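Local coordinates for protein diaminopropionate ammonia-lyase (Escherichia coli, PDB 4D9I) that uses pyridoxal 5'-phosphate to eliminate ammonia from both the L- and D-isomers of diaminopropionate, yielding pyruvate, and works as a homodimer, at residues L100-E103 with H104-A108; V127-A130 with A131-G135. One frame throughout, in Å; residues are numbered along the deposited sequence.

Contact 1: L100-E103 with H104-A108; sequences LSFE and HLKNA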
loop_
_atom_site.group_PDB
_atom_site.type_symbol
_atom_site.label_atom_id
_atom_site.label_comp_id
_atom_site.label_asym_id
_atom_site.label_seq_id
_atom_site.Cartn_x
_atom_site.Cartn_y
_atom_site.Cartn_z
ATOM N N LEU B 100 -35.166 -18.729 17.680
ATOM C CA LEU B 100 -35.296 -19.264 16.329
ATOM C C LEU B 100 -34.030 -19.021 15.514
ATOM O O LEU B 100 -33.176 -18.227 15.906
ATOM C CB LEU B 100 -36.547 -18.702 15.629
ATOM C CG LEU B 100 -36.737 -17.182 15.580
ATOM C CD1 LEU B 100 -35.688 -16.493 14.715
ATOM C CD2 LEU B 100 -38.140 -16.855 15.087
ATOM N N SER B 101 -33.907 -19.715 14.388
ATOM C CA SER B 101 -32.777 -19.503 13.482
ATOM C C SER B 101 -33.131 -18.464 12.423
ATOM O O SER B 101 -34.304 -18.240 12.131
ATOM C CB SER B 101 -32.372 -20.822 12.813
ATOM O OG SER B 101 -33.464 -21.418 12.123
ATOM N N PHE B 102 -32.106 -17.860 11.839
ATOM C CA PHE B 102 -32.238 -16.919 10.730
ATOM C C PHE B 102 -32.866 -17.603 9.522
ATOM O O PHE B 102 -33.662 -16.986 8.813
ATOM C CB PHE B 102 -30.856 -16.366 10.365
ATOM C CG PHE B 102 -30.890 -15.166 9.460
ATOM C CD1 PHE B 102 -30.547 -15.284 8.113
ATOM C CD2 PHE B 102 -31.229 -13.911 9.952
ATOM C CE1 PHE B 102 -30.557 -14.166 7.278
ATOM C CE2 PHE B 102 -31.245 -12.794 9.118
ATOM C CZ PHE B 102 -30.898 -12.922 7.783
ATOM N N GLU B 103 -32.524 -18.879 9.304
ATOM C CA GLU B 103 -33.123 -19.675 8.230
ATOM C C GLU B 103 -34.607 -19.927 8.469
ATOM O O GLU B 103 -35.400 -19.890 7.528
ATOM C CB GLU B 103 -32.385 -20.999 8.035
ATOM C CG GLU B 103 -33.007 -21.899 6.971
ATOM C CD GLU B 103 -32.057 -22.955 6.439
ATOM O OE1 GLU B 103 -30.942 -23.117 6.992
ATOM O OE2 GLU B 103 -32.429 -23.637 5.456
ATOM N N HIS B 104 -34.988 -20.175 9.719
ATOM C CA HIS B 104 -36.412 -20.248 10.050
ATOM C C HIS B 104 -37.096 -18.959 9.694
ATOM O O HIS B 104 -38.221 -18.968 9.172
ATOM C CB HIS B 104 -36.644 -20.597 11.515
ATOM C CG HIS B 104 -36.452 -22.060 11.833
ATOM N ND1 HIS B 104 -35.766 -22.480 12.913
ATOM C CD2 HIS B 104 -36.873 -23.210 11.164
ATOM C CE1 HIS B 104 -35.755 -23.828 12.941
ATOM N NE2 HIS B 104 -36.431 -24.272 11.868
ATOM N N LEU B 105 -36.424 -17.838 9.958
ATOM C CA LEU B 105 -36.945 -16.514 9.597
ATOM C C LEU B 105 -37.041 -16.320 8.086
ATOM O O LEU B 105 -38.057 -15.824 7.589
ATOM C CB LEU B 105 -36.103 -15.382 10.207
ATOM C CG LEU B 105 -36.550 -14.757 11.529
ATOM C CD1 LEU B 105 -35.625 -13.621 11.930
ATOM C CD2 LEU B 105 -37.989 -14.266 11.437
ATOM N N LYS B 106 -35.975 -16.696 7.371
ATOM C CA LYS B 106 -35.942 -16.619 5.905
ATOM C C LYS B 106 -37.217 -17.198 5.285
ATOM O O LYS B 106 -37.837 -16.577 4.413
ATOM C CB LYS B 106 -34.707 -17.327 5.337
ATOM C CG LYS B 106 -33.388 -16.607 5.607
ATOM C CD LYS B 106 -32.199 -17.304 4.949
ATOM C CE LYS B 106 -32.120 -16.982 3.466
ATOM N NZ LYS B 106 -31.204 -17.891 2.733
ATOM N N ASN B 107 -37.614 -18.373 5.772
ATOM C CA ASN B 107 -38.772 -19.087 5.260
ATOM C C ASN B 107 -40.053 -18.859 6.052
ATOM O O ASN B 107 -41.011 -19.613 5.903
ATOM C CB ASN B 107 -38.462 -20.583 5.193
ATOM C CG ASN B 107 -37.344 -20.894 4.220
ATOM O OD1 ASN B 107 -37.432 -20.571 3.035
ATOM N ND2 ASN B 107 -36.286 -21.522 4.716
ATOM N N ALA B 108 -40.076 -17.818 6.883
ATOM C CA ALA B 108 -41.276 -17.483 7.634
ATOM C C ALA B 108 -42.401 -17.059 6.688
ATOM O O ALA B 108 -42.156 -16.578 5.576
ATOM C CB ALA B 108 -41.000 -16.395 8.658
#
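Ser101 OG accepts the backbone N-H of His104 at 3.1 Å from His104 N, with an N-H...O angle of 152°. With OG set between its own backbone N and carbonyl carbon, this torsion (chi1 56°) turns the hydroxyl toward the amide of His104, and the same oxygen lies 2.7 Å from His104 ND1. The imidazole meets the hydroxyl obliquely, ND1 and CG being its nearest ring atoms. Three backbone bonds carry the turn onward. Lys106 N reaches Phe102 O at 2.7 Å, while Leu105 N to Ser101 O and Asn107 N to Glu103 O are longer.

Ser101 is the N-cap of the short helix 102-106. Serine suits the place because its compact hydroxyl can satisfy an amide of the first turn, which has no preceding helical carbonyl to bond to. At the other end Asn107 is the first residue to leave helical backbone angles, and Ala108 N closes back on Leu105 O. In so short a helix, cap and exit are less than two turns apart.

Outward from the backbone, Leu100 CD1 packs against Leu105 CG at 3.7 Å, the two side chains crossing at about a right angle. Leucines fit this side because it faces apolar neighbours: Leu95 touches both, and Ala86 and Cys90 of helix 81-93 meet Leu105. Phe102 and Lys106 are a turn apart; the lysine methylenes run past the ring, with Lys106 CG 4.0 Å from Phe102 CD1, before the chain bends at chi3 (79°) and takes its ammonium away. On the exposed side Glu103 and Asn107 lie side by side and point the same way, Glu103 CG being 4.0 Å from Asn107 ND2.

Contact 2: V127-A130 with A131-G135; sequences VAWA and AQQLG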
loop_
_atom_site.group_PDB
_atom_site.type_symbol
_atom_site.label_atom_id
_atom_site.label_comp_id
_atom_site.label_asym_id
_atom_site.label_seq_id
_atom_site.Cartn_x
_atom_site.Cartn_y
_atom_site.Cartn_z
ATOM N N VAL B 127 -29.389 -2.970 5.058
ATOM C CA VAL B 127 -30.865 -3.097 4.986
ATOM C C VAL B 127 -31.309 -3.918 3.760
ATOM O O VAL B 127 -32.134 -4.833 3.864
ATOM C CB VAL B 127 -31.561 -1.705 5.030
ATOM C CG1 VAL B 127 -33.063 -1.804 4.734
ATOM C CG2 VAL B 127 -31.337 -1.059 6.399
ATOM N N ALA B 128 -30.751 -3.589 2.601
ATOM C CA ALA B 128 -31.092 -4.277 1.377
ATOM C C ALA B 128 -30.731 -5.761 1.488
ATOM O O ALA B 128 -31.500 -6.630 1.071
ATOM C CB ALA B 128 -30.381 -3.630 0.201
ATOM N N TRP B 129 -29.564 -6.033 2.065
ATOM C CA TRP B 129 -29.083 -7.389 2.251
ATOM C C TRP B 129 -30.045 -8.184 3.107
ATOM O O TRP B 129 -30.428 -9.301 2.743
ATOM C CB TRP B 129 -27.667 -7.377 2.850
ATOM C CG TRP B 129 -27.159 -8.755 3.132
ATOM C CD1 TRP B 129 -26.438 -9.587 2.280
ATOM C CD2 TRP B 129 -27.372 -9.536 4.350
ATOM N NE1 TRP B 129 -26.192 -10.800 2.878
ATOM C CE2 TRP B 129 -26.716 -10.833 4.123
ATOM C CE3 TRP B 129 -28.029 -9.308 5.559
ATOM C CZ2 TRP B 129 -26.706 -11.829 5.091
ATOM C CZ3 TRP B 129 -28.025 -10.325 6.523
ATOM C CH2 TRP B 129 -27.380 -11.556 6.288
ATOM N N ALA B 130 -30.444 -7.624 4.246
ATOM C CA ALA B 130 -31.365 -8.307 5.157
ATOM C C ALA B 130 -32.742 -8.537 4.540
ATOM O O ALA B 130 -33.291 -9.640 4.649
ATOM C CB ALA B 130 -31.484 -7.550 6.472
ATOM N N ALA B 131 -33.290 -7.504 3.898
ATOM C CA ALA B 131 -34.544 -7.645 3.171
ATOM C C ALA B 131 -34.490 -8.795 2.154
ATOM O O ALA B 131 -35.423 -9.617 2.099
ATOM C CB ALA B 131 -34.943 -6.336 2.488
ATOM N N GLN B 132 -33.422 -8.848 1.351
ATOM C CA GLN B 132 -33.251 -9.917 0.347
ATOM C C GLN B 132 -33.251 -11.299 1.005
ATOM O O GLN B 132 -34.003 -12.176 0.607
ATOM C CB GLN B 132 -31.976 -9.724 -0.505
ATOM C CG GLN B 132 -31.940 -10.590 -1.775
ATOM C CD GLN B 132 -30.598 -10.550 -2.514
ATOM O OE1 GLN B 132 -29.551 -10.259 -1.932
ATOM N NE2 GLN B 132 -30.624 -10.866 -3.803
ATOM N N GLN B 133 -32.411 -11.475 2.020
ATOM C CA GLN B 133 -32.368 -12.706 2.813
ATOM C C GLN B 133 -33.739 -13.164 3.340
ATOM O O GLN B 133 -34.092 -14.341 3.247
ATOM C CB GLN B 133 -31.395 -12.526 3.992
ATOM C CG GLN B 133 -29.932 -12.465 3.582
ATOM C CD GLN B 133 -29.437 -13.755 2.952
ATOM O OE1 GLN B 133 -28.838 -13.746 1.879
ATOM N NE2 GLN B 133 -29.688 -14.874 3.619
ATOM N N LEU B 134 -34.503 -12.232 3.897
ATOM C CA LEU B 134 -35.768 -12.581 4.538
ATOM C C LEU B 134 -36.978 -12.600 3.596
ATOM O O LEU B 134 -38.124 -12.794 4.039
ATOM C CB LEU B 134 -36.026 -11.675 5.755
ATOM C CG LEU B 134 -34.990 -11.830 6.873
ATOM C CD1 LEU B 134 -35.400 -11.039 8.105
ATOM C CD2 LEU B 134 -34.749 -13.299 7.220
ATOM N N GLY B 135 -36.734 -12.417 2.302
ATOM C CA GLY B 135 -37.829 -12.416 1.314
ATOM C C GLY B 135 -38.775 -11.234 1.440
ATOM O O GLY B 135 -39.958 -11.325 1.093
#
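Gln133 N gives its hydrogen to Trp129 O at 3.0 Å in an almost straight bond (177°), while the side chains of the same two residues meet one turn apart. Ala131 N likewise bonds to Val127 O, Gln132 N to Ala128 O and Leu134 N to Ala130 O, so the carbonyls of residues 127-130 each accept one i+4 amide. The last of these bonds, 3.0 Å from Leu134 N to Ala130 O, is the least straight at the hydrogen. Leu134 then leaves helical geometry, and Gly135, with positive phi, is the C-prime residue of a Schellman motif ending helix 122-133. Its amide turns back to Gln132 O at 3.2 Å, and Gln136 N bonds to Ala131 O. Glycine accommodates this conformation readily because no CB crowds its backbone. Leu134 O, at the helix end, is bonded by the side-chain amide of Gln136.

Beside this bonded core, Gln133 CG sits over one face of the indole in a CH-pi contact, 3.6 Å from the centroid of the Trp129 six-membered ring. The chain bends at chi2 (-64°), which keeps CD near the ring, and the amide plane lies 17° from that of the indole. Replacing Trp129 with an alanine would probably leave Gln133 without its aromatic platform and open a gap toward Ala82, Met78 and Ile39. Small Ala130, by contrast, suits the close approach of helix 81-93, where it meets Ala82 and Ile85.

In the fold
Contacts 1 and 2 follow one another along the chain, their centres 12 Å apart, and they touch directly. Lys106 CE packs 3.2 Å from Gln133 NE2, and Leu134 CD2 packs 3.9 Å from Leu105 CB, so the short helix 102-106 lies against the C-terminal end of helix 122-133. That longer helix is the crossover of a beta-alpha-beta unit between parallel strands 114-118 and 137-142 of this fold type II enzyme. Helix 81-93 touches both contacts. Contact 1 is remote from the active site; contact 2 is nearer, with the side chain of Val127 about 11 Å from that of Asp120, the probable proton acceptor for L-diaminopropionate, and about 10 Å from a bound Tris molecule.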